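Local structure of cyclic nucleotide-binding domain (CNMP-BD) protein (Geobacter metallireducens, 3MDP) at residues Val39-Asn44 against Tyr93-Ser98; Ala47-Leu52 against Val107-Gly112; Ser87-Pro92 against Arg114-Ser119. The protein probably binds a cyclic nucleotide or similar small ligand in its double-stranded beta-helix domain and may act as a DNA-binding transcription factor. All blocks are in the same frame, centred on the assembly; numbering follows the deposited sequence.

Contact 1: Val39-Asn44 against Tyr93-Ser98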
# COMPACT_ATOMS: atom_id res chain seq x y z
N VAL A 39 -7.82 -8.36 -22.05
CA VAL A 39 -7.69 -7.24 -21.13
C VAL A 39 -8.68 -7.44 -19.99
O VAL A 39 -9.90 -7.30 -20.17
CB VAL A 39 -7.92 -5.88 -21.80
CG1 VAL A 39 -7.79 -4.77 -20.73
CG2 VAL A 39 -6.95 -5.68 -22.96
N ILE A 40 -8.15 -7.76 -18.82
CA ILE A 40 -8.94 -8.12 -17.64
C ILE A 40 -9.66 -6.89 -17.07
O ILE A 40 -10.84 -6.95 -16.73
CB ILE A 40 -8.05 -8.76 -16.56
CG1 ILE A 40 -7.43 -10.06 -17.12
CG2 ILE A 40 -8.85 -9.08 -15.26
CD1 ILE A 40 -6.40 -10.70 -16.21
N PHE A 41 -8.94 -5.78 -16.97
CA PHE A 41 -9.55 -4.49 -16.66
C PHE A 41 -8.70 -3.36 -17.23
O PHE A 41 -7.53 -3.56 -17.53
CB PHE A 41 -9.83 -4.30 -15.15
CG PHE A 41 -8.62 -4.42 -14.24
CD1 PHE A 41 -7.65 -3.41 -14.20
CD2 PHE A 41 -8.48 -5.50 -13.38
CE1 PHE A 41 -6.55 -3.48 -13.36
CE2 PHE A 41 -7.40 -5.57 -12.53
CZ PHE A 41 -6.43 -4.55 -12.51
N LYS A 42 -9.31 -2.19 -17.36
CA LYS A 42 -8.71 -1.04 -18.01
C LYS A 42 -8.42 0.12 -17.06
O LYS A 42 -9.21 0.46 -16.17
CB LYS A 42 -9.66 -0.53 -19.10
CG LYS A 42 -10.01 -1.56 -20.15
CD LYS A 42 -10.97 -0.99 -21.18
CE LYS A 42 -11.60 -2.10 -22.01
NZ LYS A 42 -12.76 -1.62 -22.83
N GLU A 43 -7.27 0.74 -17.29
CA GLU A 43 -6.91 2.00 -16.63
C GLU A 43 -8.07 2.99 -16.71
O GLU A 43 -8.72 3.12 -17.74
CB GLU A 43 -5.68 2.60 -17.29
CG GLU A 43 -5.10 3.82 -16.56
CD GLU A 43 -3.83 4.35 -17.20
OE1 GLU A 43 -3.28 3.66 -18.10
OE2 GLU A 43 -3.40 5.48 -16.84
N ASN A 44 -8.30 3.67 -15.59
CA ASN A 44 -9.31 4.71 -15.44
C ASN A 44 -10.73 4.21 -15.22
O ASN A 44 -11.60 5.01 -14.91
CB ASN A 44 -9.25 5.74 -16.58
CG ASN A 44 -7.94 6.50 -16.57
OD1 ASN A 44 -7.41 6.83 -15.50
ND2 ASN A 44 -7.40 6.74 -17.75
N TYR A 93 -10.39 4.94 -6.08
CA TYR A 93 -11.08 3.71 -6.53
C TYR A 93 -11.26 3.60 -8.05
O TYR A 93 -12.30 3.10 -8.55
CB TYR A 93 -12.43 3.56 -5.82
CG TYR A 93 -12.42 3.76 -4.33
CD1 TYR A 93 -11.64 2.94 -3.48
CD2 TYR A 93 -13.25 4.71 -3.74
CE1 TYR A 93 -11.65 3.12 -2.11
CE2 TYR A 93 -13.27 4.89 -2.35
CZ TYR A 93 -12.48 4.08 -1.55
OH TYR A 93 -12.49 4.24 -0.21
N HIS A 94 -10.26 4.05 -8.79
CA HIS A 94 -10.19 3.86 -10.24
C HIS A 94 -8.86 3.20 -10.56
O HIS A 94 -7.84 3.49 -9.94
CB HIS A 94 -10.38 5.18 -11.00
CG HIS A 94 -11.79 5.66 -10.99
ND1 HIS A 94 -12.41 6.14 -9.85
CD2 HIS A 94 -12.73 5.72 -11.97
CE1 HIS A 94 -13.66 6.46 -10.13
NE2 HIS A 94 -13.88 6.22 -11.41
N TYR A 95 -8.87 2.24 -11.48
CA TYR A 95 -7.64 1.52 -11.80
C TYR A 95 -6.56 2.47 -12.34
O TYR A 95 -6.82 3.32 -13.20
CB TYR A 95 -7.92 0.39 -12.80
CG TYR A 95 -8.83 -0.72 -12.28
CD1 TYR A 95 -8.48 -1.48 -11.18
CD2 TYR A 95 -10.02 -1.05 -12.95
CE1 TYR A 95 -9.27 -2.50 -10.73
CE2 TYR A 95 -10.83 -2.08 -12.50
CZ TYR A 95 -10.45 -2.82 -11.41
OH TYR A 95 -11.27 -3.84 -10.96
N THR A 96 -5.34 2.33 -11.82
CA THR A 96 -4.23 3.21 -12.19
C THR A 96 -3.42 2.59 -13.32
O THR A 96 -2.51 3.22 -13.88
CB THR A 96 -3.33 3.49 -10.96
OG1 THR A 96 -2.88 2.25 -10.39
CG2 THR A 96 -4.10 4.32 -9.90
N SER A 97 -3.77 1.36 -13.68
CA SER A 97 -3.16 0.70 -14.82
C SER A 97 -4.16 -0.28 -15.38
O SER A 97 -5.15 -0.59 -14.73
CB SER A 97 -1.86 0.00 -14.37
OG SER A 97 -2.14 -1.07 -13.50
N SER A 98 -3.92 -0.75 -16.60
CA SER A 98 -4.67 -1.84 -17.16
C SER A 98 -3.99 -3.15 -16.78
O SER A 98 -2.83 -3.15 -16.36
CB SER A 98 -4.78 -1.71 -18.68
OG SER A 98 -5.40 -0.48 -19.03
O HOH W 1 -3.75 1.70 -19.57
O HOH W 2 -6.74 6.15 -12.62
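F41 and Y95 lay their rings face to face, the centroids 3.8 Å apart and the planes only 11° from parallel, while the two side chains cross at about a right angle. F41 CD1 sits over the centre of the Y95 ring. The F41 torsion puts CG between its own backbone N and carbonyl carbon (chi1 58°), and the edge of the ring meets the carbonyl of S97, with CE1 3.5 Å from S97 O. Flat, aromatic residues suit this buried layer; the polar end of Y95 is satisfied by the carbonyl of N49. I40 and F41 both face A99 in a classic beta bulge, at the edge strand of one of the two sheets that build the double-stranded beta-helix. Beyond F41 the packing gives way to polar links. E43 N donates almost straight to S98 OG at 2.8 Å (176°), and N44 N reaches Y95 O, also at 2.8 Å. Here water takes part: one molecule bridges the extended E43 side chain, through OE1, to S98 OG, and a second donates to both N44 OD1 and Y95 O. Toward the outside, the exposed H94 turns its ring edge to N44, CD2 lying 3.2 Å from N44 O.

Contact 2: Ala47-Leu52 against Val107-Gly112. With EDO (1,2-ethanediol), chain C.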
# COMPACT_ATOMS: atom_id res chain seq x y z
N ALA A 47 -12.84 0.86 -10.09
CA ALA A 47 -12.21 -0.35 -9.59
C ALA A 47 -13.22 -1.19 -8.79
O ALA A 47 -13.29 -1.09 -7.58
CB ALA A 47 -10.97 -0.02 -8.74
N ASP A 48 -14.03 -1.98 -9.49
CA ASP A 48 -15.07 -2.74 -8.85
C ASP A 48 -14.71 -4.22 -8.61
O ASP A 48 -15.55 -4.98 -8.11
CB ASP A 48 -16.37 -2.63 -9.67
CG ASP A 48 -17.11 -1.31 -9.41
OD1 ASP A 48 -16.92 -0.71 -8.33
OD2 ASP A 48 -17.87 -0.89 -10.28
N ASN A 49 -13.47 -4.60 -8.93
CA ASN A 49 -13.00 -5.99 -8.80
C ASN A 49 -11.57 -6.07 -8.26
O ASN A 49 -10.65 -5.47 -8.84
CB ASN A 49 -13.05 -6.70 -10.15
CG ASN A 49 -14.45 -6.73 -10.74
OD1 ASN A 49 -14.89 -5.76 -11.36
ND2 ASN A 49 -15.18 -7.82 -10.51
N LEU A 50 -11.41 -6.76 -7.13
CA LEU A 50 -10.10 -7.06 -6.57
C LEU A 50 -9.84 -8.53 -6.95
O LEU A 50 -10.74 -9.37 -6.83
CB LEU A 50 -10.12 -6.86 -5.06
CG LEU A 50 -8.80 -7.18 -4.35
CD1 LEU A 50 -7.75 -6.16 -4.74
CD2 LEU A 50 -8.99 -7.26 -2.85
N MSE A 51 -8.66 -8.81 -7.47
CA MSE A 51 -8.37 -10.17 -7.93
C MSE A 51 -7.16 -10.78 -7.24
O MSE A 51 -6.22 -10.07 -6.87
CB MSE A 51 -8.20 -10.20 -9.45
CG MSE A 51 -9.53 -10.07 -10.13
SE MSE A 51 -9.29 -9.71 -11.99
CE MSE A 51 -11.18 -9.54 -12.53
N LEU A 52 -7.24 -12.08 -7.00
CA LEU A 52 -6.11 -12.90 -6.52
C LEU A 52 -5.77 -13.83 -7.69
O LEU A 52 -6.65 -14.50 -8.22
CB LEU A 52 -6.50 -13.75 -5.30
CG LEU A 52 -5.50 -14.86 -4.93
CD1 LEU A 52 -4.27 -14.26 -4.28
CD2 LEU A 52 -6.19 -15.90 -4.01
N VAL A 107 -8.39 -16.57 -11.65
CA VAL A 107 -8.37 -15.65 -10.51
C VAL A 107 -9.56 -15.94 -9.59
O VAL A 107 -10.53 -16.58 -9.98
CB VAL A 107 -8.48 -14.18 -10.95
CG1 VAL A 107 -7.36 -13.78 -11.91
CG2 VAL A 107 -9.90 -13.85 -11.61
N VAL A 108 -9.40 -15.51 -8.34
CA VAL A 108 -10.50 -15.20 -7.48
C VAL A 108 -10.86 -13.74 -7.71
O VAL A 108 -10.02 -12.83 -7.51
CB VAL A 108 -10.17 -15.38 -5.99
CG1 VAL A 108 -11.46 -15.12 -5.20
CG2 VAL A 108 -9.66 -16.82 -5.72
N ASP A 109 -12.09 -13.52 -8.17
CA ASP A 109 -12.63 -12.18 -8.44
C ASP A 109 -13.55 -11.77 -7.29
O ASP A 109 -14.59 -12.39 -7.04
CB ASP A 109 -13.38 -12.24 -9.78
CG ASP A 109 -13.99 -10.90 -10.22
OD1 ASP A 109 -13.77 -9.88 -9.57
OD2 ASP A 109 -14.73 -10.91 -11.24
N ILE A 110 -13.14 -10.74 -6.57
CA ILE A 110 -13.82 -10.27 -5.38
C ILE A 110 -14.53 -8.95 -5.70
O ILE A 110 -13.96 -8.07 -6.35
CB ILE A 110 -12.83 -10.08 -4.22
CG1 ILE A 110 -11.94 -11.32 -4.10
CG2 ILE A 110 -13.60 -9.78 -2.91
CD1 ILE A 110 -10.76 -11.18 -3.17
N ASN A 111 -15.77 -8.84 -5.25
CA ASN A 111 -16.61 -7.67 -5.48
C ASN A 111 -16.07 -6.49 -4.67
O ASN A 111 -16.17 -6.47 -3.44
CB ASN A 111 -18.07 -7.98 -5.11
CG ASN A 111 -19.03 -6.84 -5.48
OD1 ASN A 111 -18.75 -5.69 -5.23
ND2 ASN A 111 -20.17 -7.19 -6.06
N GLY A 112 -15.46 -5.53 -5.37
CA GLY A 112 -14.82 -4.41 -4.70
C GLY A 112 -15.82 -3.46 -4.04
O GLY A 112 -15.56 -2.94 -2.97
C1 EDO C . -17.05 -9.86 -8.72
O1 EDO C . -18.23 -9.05 -8.53
C2 EDO C . -17.38 -11.33 -8.59
O2 EDO C . -17.36 -11.66 -7.22
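N49 ND2 donates to D109 OD1 at 2.7 Å (161°), meeting the syn lone pair of the carboxylate and staying near its own amide plane, although the amide and carboxylate planes are turned 46° apart. The amide N-H suits the carboxylate, whose OD2 also forms a salt bridge with K32. The bond is diagonal, because N49 is paired with N111 and D109 with M51 in the antiparallel ladder. On this same face the selenomethionine M51 brings CG to 4.1 Å from V107 CG2. The opposite face is apolar: L52 and V108 lie side by side, CD2 to CG2 at 4.0 Å. Two-way backbone bonds join L50 with I110 and L52 with V108. Where the strands end, G112 N donates to D48 O at 2.8 Å from above the carbonyl plane; a beta carbon on G112 would crowd the D48 backbone, and glycine avoids this. N111 caps the helix that follows, its OD1 accepting from R114 N. Strand 29-34 flanks 105-111, strand 83-84 flanks 49-55, and F13 and F14 of helix 12-15 pack on L50, L52 and I110.

Contact 3: Ser87-Pro92 against Arg114-Ser119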
# COMPACT_ATOMS: atom_id res chain seq x y z
N SER A 87 -6.61 -0.86 -6.39
CA SER A 87 -7.40 0.39 -6.27
C SER A 87 -8.89 0.17 -5.94
O SER A 87 -9.59 1.13 -5.61
CB SER A 87 -7.25 1.26 -7.52
OG SER A 87 -5.95 1.82 -7.57
N SER A 88 -9.37 -1.07 -6.00
CA SER A 88 -10.69 -1.38 -5.44
C SER A 88 -10.79 -1.01 -3.95
O SER A 88 -11.90 -0.80 -3.43
CB SER A 88 -11.07 -2.85 -5.68
OG SER A 88 -10.04 -3.73 -5.31
N LEU A 89 -9.65 -0.90 -3.27
CA LEU A 89 -9.62 -0.48 -1.87
C LEU A 89 -8.79 0.80 -1.61
O LEU A 89 -8.59 1.17 -0.45
CB LEU A 89 -9.06 -1.61 -0.99
CG LEU A 89 -9.92 -2.87 -0.83
CD1 LEU A 89 -9.17 -3.95 -0.05
CD2 LEU A 89 -11.20 -2.50 -0.14
N ILE A 90 -8.31 1.46 -2.66
CA ILE A 90 -7.51 2.67 -2.52
C ILE A 90 -8.20 3.84 -3.23
O ILE A 90 -8.27 3.89 -4.45
CB ILE A 90 -6.05 2.52 -3.05
CG1 ILE A 90 -5.35 1.27 -2.47
CG2 ILE A 90 -5.23 3.80 -2.72
CD1 ILE A 90 -4.07 0.88 -3.18
N LYS A 91 -8.70 4.79 -2.46
CA LYS A 91 -9.21 6.05 -3.03
C LYS A 91 -8.27 6.62 -4.07
O LYS A 91 -7.06 6.64 -3.87
CB LYS A 91 -9.38 7.10 -1.96
CG LYS A 91 -10.53 6.84 -1.07
CD LYS A 91 -10.76 8.02 -0.14
CE LYS A 91 -11.93 7.74 0.78
NZ LYS A 91 -12.33 8.97 1.53
N PRO A 92 -8.82 7.13 -5.17
CA PRO A 92 -10.25 7.30 -5.45
C PRO A 92 -10.91 6.15 -6.22
O PRO A 92 -11.87 6.38 -6.94
CB PRO A 92 -10.25 8.57 -6.30
CG PRO A 92 -9.02 8.37 -7.15
CD PRO A 92 -8.00 7.82 -6.19
N ARG A 114 -18.60 -4.29 -2.64
CA ARG A 114 -18.91 -4.96 -1.38
C ARG A 114 -17.79 -4.84 -0.38
O ARG A 114 -18.04 -4.58 0.81
CB ARG A 114 -19.26 -6.44 -1.59
CG ARG A 114 -20.57 -6.69 -2.25
CD ARG A 114 -21.72 -6.06 -1.45
NE ARG A 114 -23.02 -6.60 -1.82
CZ ARG A 114 -24.21 -6.04 -1.52
NH1 ARG A 114 -24.29 -4.91 -0.84
NH2 ARG A 114 -25.32 -6.64 -1.90
N LEU A 115 -16.54 -4.98 -0.82
CA LEU A 115 -15.42 -4.85 0.14
C LEU A 115 -15.39 -3.47 0.74
O LEU A 115 -15.06 -3.29 1.93
CB LEU A 115 -14.07 -5.11 -0.53
CG LEU A 115 -13.65 -6.54 -0.78
CD1 LEU A 115 -12.30 -6.55 -1.51
CD2 LEU A 115 -13.60 -7.37 0.53
N ARG A 116 -15.67 -2.47 -0.09
CA ARG A 116 -15.72 -1.10 0.40
C ARG A 116 -16.81 -0.91 1.45
O ARG A 116 -16.55 -0.28 2.48
CB ARG A 116 -15.86 -0.10 -0.76
CG ARG A 116 -14.57 0.03 -1.56
CD ARG A 116 -14.58 1.16 -2.58
NE ARG A 116 -15.57 1.00 -3.65
CZ ARG A 116 -15.39 0.36 -4.80
NH1 ARG A 116 -14.25 -0.26 -5.09
NH2 ARG A 116 -16.40 0.31 -5.67
N GLU A 117 -17.99 -1.49 1.24
CA GLU A 117 -19.11 -1.38 2.21
C GLU A 117 -18.73 -2.01 3.52
O GLU A 117 -18.95 -1.44 4.60
CB GLU A 117 -20.36 -2.10 1.73
CG GLU A 117 -21.12 -1.38 0.68
CD GLU A 117 -22.18 -2.23 0.02
OE1 GLU A 117 -22.54 -3.33 0.51
OE2 GLU A 117 -22.66 -1.80 -1.04
N MSE A 118 -18.15 -3.20 3.41
CA MSE A 118 -17.81 -4.01 4.55
C MSE A 118 -16.71 -3.35 5.33
O MSE A 118 -16.73 -3.35 6.55
CB MSE A 118 -17.37 -5.42 4.10
CG MSE A 118 -18.49 -6.19 3.41
SE MSE A 118 -17.88 -7.64 2.25
CE MSE A 118 -17.05 -8.70 3.58
N SER A 119 -15.75 -2.75 4.62
CA SER A 119 -14.69 -1.97 5.26
C SER A 119 -15.23 -0.81 6.05
O SER A 119 -14.74 -0.53 7.13
CB SER A 119 -13.69 -1.47 4.22
OG SER A 119 -13.02 -2.57 3.66
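R116 and S88 carry the polar half of this contact. R116 NH1 donates to S88 O at 2.9 Å (161°), arriving in the carbonyl plane on a lone pair, with the oxygen also close to the guanidinium plane. The arginine chain bends at chi3 (-64°), which folds NE back, and its aliphatic part lies against the same oxygen, CD being 3.4 Å from S88 O. Arginine suits the place because it can serve several groups at once: NH1 also bonds A47 O, NH2 forms a salt bridge with D48, and Y93 adds a cation-pi contact. The S88 carbonyl is thus tied to helix 112-121 by a charged side chain.

The apolar contact comes from two leucines. L89 CD2 rests on L115 CB at 3.9 Å, the two side chains crossing at about a right angle, and the same methyl reaches S119 OG at 4.2 Å. The serine can lie beside a methyl because its hydroxyl donates within the helix, from S119 OG to L115 O at 2.8 Å, while S119 N reaches that oxygen from the opposite face of its plane.

An ionic pair belongs to the helix alone. R114 NH1 meets the syn lone pair of E117 OE1 at 2.7 Å, a salt bridge three residues apart, away from 87-92.

Residues 87-92 follow strand 83-84 and, by position and sequence, probably correspond to part of the phosphate-binding cassette of cyclic nucleotide-binding domains. L50 of strand 49-55 packs against both S88 and L115, whereas V133 of helix 123-139 meets L89 and I90, and L129 meets S119. From the second subunit, A134 and N131 pack on I90 and K91.

In the fold
Contacts 1 and 3 both reach the succinate site: T96 OG1 and S87 OG each bond O4 of a succinate that probably came from the crystallisation liquor but may mark the ligand pocket. Contact 2 supplies the sheet framework nearby, where the nearest atoms of the L50 side chain lie about 5 Å from those of G85 and V86 of that site. Its centre is about 12 Å from that of contact 1 and about 11 Å from that of contact 3. Residue A47 ties the three together: A47 N is 2.8 Å from Y93 O in contact 1, and A47 O is 2.8 Å from R116 NH1 in contact 3. The segments of every pair of contacts alternate along the chain.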